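Local coordinates for protein 3-hydroxy-3-methylglutaryl-CoA lyase (Acinetobacter baumannii, PDB 6NDS) that is a TIM-barrel enzyme of the HMGL-like family that binds a zinc ion and coenzyme A, at residues N147-T153 against N181-T187. Numbering follows the deposited sequence.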
# COMPACT_ATOMS: atom_id res chain seq x y z
N ASN A 147 0.04 21.67 19.21
CA ASN A 147 -0.74 20.68 18.48
C ASN A 147 -1.16 19.62 19.48
O ASN A 147 -0.37 19.25 20.35
CB ASN A 147 0.10 20.06 17.36
CG ASN A 147 -0.73 19.19 16.42
OD1 ASN A 147 -1.37 19.71 15.50
ND2 ASN A 147 -0.72 17.87 16.65
N GLY A 148 -2.39 19.13 19.37
CA GLY A 148 -2.84 18.06 20.24
C GLY A 148 -3.05 16.77 19.47
O GLY A 148 -3.88 16.73 18.55
N THR A 149 -2.32 15.72 19.82
CA THR A 149 -2.44 14.43 19.16
C THR A 149 -3.27 13.46 19.99
O THR A 149 -3.09 13.36 21.21
CB THR A 149 -1.06 13.81 18.89
OG1 THR A 149 -0.35 14.61 17.94
CG2 THR A 149 -1.18 12.38 18.34
N VAL A 150 -4.16 12.75 19.32
CA VAL A 150 -4.85 11.61 19.91
C VAL A 150 -4.32 10.37 19.22
O VAL A 150 -4.64 10.12 18.05
CB VAL A 150 -6.38 11.72 19.75
CG1 VAL A 150 -7.06 10.58 20.51
CG2 VAL A 150 -6.87 13.08 20.23
N ALA A 151 -3.48 9.60 19.93
CA ALA A 151 -2.98 8.33 19.43
C ALA A 151 -4.04 7.23 19.62
O ALA A 151 -5.05 7.41 20.31
CB ALA A 151 -1.68 7.94 20.14
N THR A 152 -3.80 6.09 18.97
CA THR A 152 -4.74 4.96 18.89
C THR A 152 -6.17 5.42 18.59
O THR A 152 -7.13 4.86 19.14
CB THR A 152 -4.69 4.08 20.15
OG1 THR A 152 -5.13 4.80 21.31
CG2 THR A 152 -3.27 3.57 20.40
N THR A 153 -6.32 6.41 17.70
CA THR A 153 -7.65 6.91 17.36
C THR A 153 -8.50 5.83 16.72
O THR A 153 -9.72 5.78 16.94
CB THR A 153 -7.51 8.12 16.42
OG1 THR A 153 -7.13 9.28 17.19
CG2 THR A 153 -8.83 8.42 15.69
N ASN A 181 -5.37 22.92 16.76
CA ASN A 181 -4.69 22.04 15.82
C ASN A 181 -4.61 20.65 16.43
O ASN A 181 -4.06 20.48 17.53
CB ASN A 181 -3.31 22.57 15.45
CG ASN A 181 -3.37 23.69 14.43
OD1 ASN A 181 -4.43 24.27 14.20
ND2 ASN A 181 -2.25 23.99 13.80
N ILE A 182 -5.12 19.66 15.70
CA ILE A 182 -5.35 18.31 16.21
C ILE A 182 -4.76 17.30 15.24
O ILE A 182 -4.95 17.42 14.02
CB ILE A 182 -6.87 18.03 16.40
CG1 ILE A 182 -7.50 19.03 17.37
CG2 ILE A 182 -7.11 16.60 16.82
CD1 ILE A 182 -6.91 18.99 18.76
N THR A 183 -4.06 16.30 15.76
CA THR A 183 -3.65 15.14 14.97
C THR A 183 -4.41 13.91 15.43
O THR A 183 -4.44 13.61 16.63
CB THR A 183 -2.15 14.89 15.09
OG1 THR A 183 -1.43 16.01 14.55
CG2 THR A 183 -1.73 13.59 14.35
N LEU A 184 -5.00 13.18 14.49
CA LEU A 184 -5.54 11.85 14.76
C LEU A 184 -4.55 10.83 14.22
O LEU A 184 -4.27 10.81 13.02
CB LEU A 184 -6.91 11.66 14.10
CG LEU A 184 -7.94 12.71 14.48
CD1 LEU A 184 -9.24 12.43 13.72
CD2 LEU A 184 -8.17 12.72 15.99
N ALA A 185 -4.05 9.97 15.10
CA ALA A 185 -2.99 9.04 14.74
C ALA A 185 -3.48 7.60 14.77
O ALA A 185 -4.09 7.17 15.76
CB ALA A 185 -1.78 9.22 15.66
N ASP A 186 -3.18 6.85 13.70
CA ASP A 186 -3.41 5.40 13.62
C ASP A 186 -2.10 4.69 13.95
O ASP A 186 -1.35 4.24 13.08
CB ASP A 186 -3.90 5.04 12.22
CG ASP A 186 -4.24 3.58 12.09
OD1 ASP A 186 -4.38 2.92 13.14
OD2 ASP A 186 -4.35 3.09 10.95
N THR A 187 -1.87 4.55 15.26
CA THR A 187 -0.56 4.18 15.79
C THR A 187 -0.08 2.82 15.30
O THR A 187 1.12 2.64 15.02
CB THR A 187 -0.63 4.20 17.31
OG1 THR A 187 -1.16 5.46 17.72
CG2 THR A 187 0.75 3.99 17.93
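Strand 147-151 pairs in parallel with strand 182-186, G148 beside I182 and V150 beside L184, the short axes 4.5 Å apart and inclined by 19°. G148 N hydrogen-bonds to N181 O, T183 N to G148 O (2.8 Å), V150 N to T183 O and A185 N to V150 O, the usual parallel ladder. Beyond it the chain turns at T152, and T153 N still reaches A185 O at 3.1 Å. T153 OG1 also donates to V150 O at 2.8 Å, from the face of that carbonyl opposite A185 N, giving it two donors. These are adjacent strands of the TIM barrel, joined by a beta-alpha-beta crossover through helix 164-176, whose L170 and Y174 pack on V150. On the other face, T149 and T183 lie side by side, T149 OG1 3.4 Å from T183 CB and hydrogen-bonded to N108. N147 comes across T183 at about a right angle: with CG anti to the backbone N (chi1 -170°), its ND2 donates to T183 OG1 at 2.9 Å and also to N108. At the C-terminal ends T187 OG1, near the zinc ion, accepts from T152 N, 3.0 Å and nearly straight (169°), and hydrogen-bonds a citric acid, probably from the crystallisation liquor.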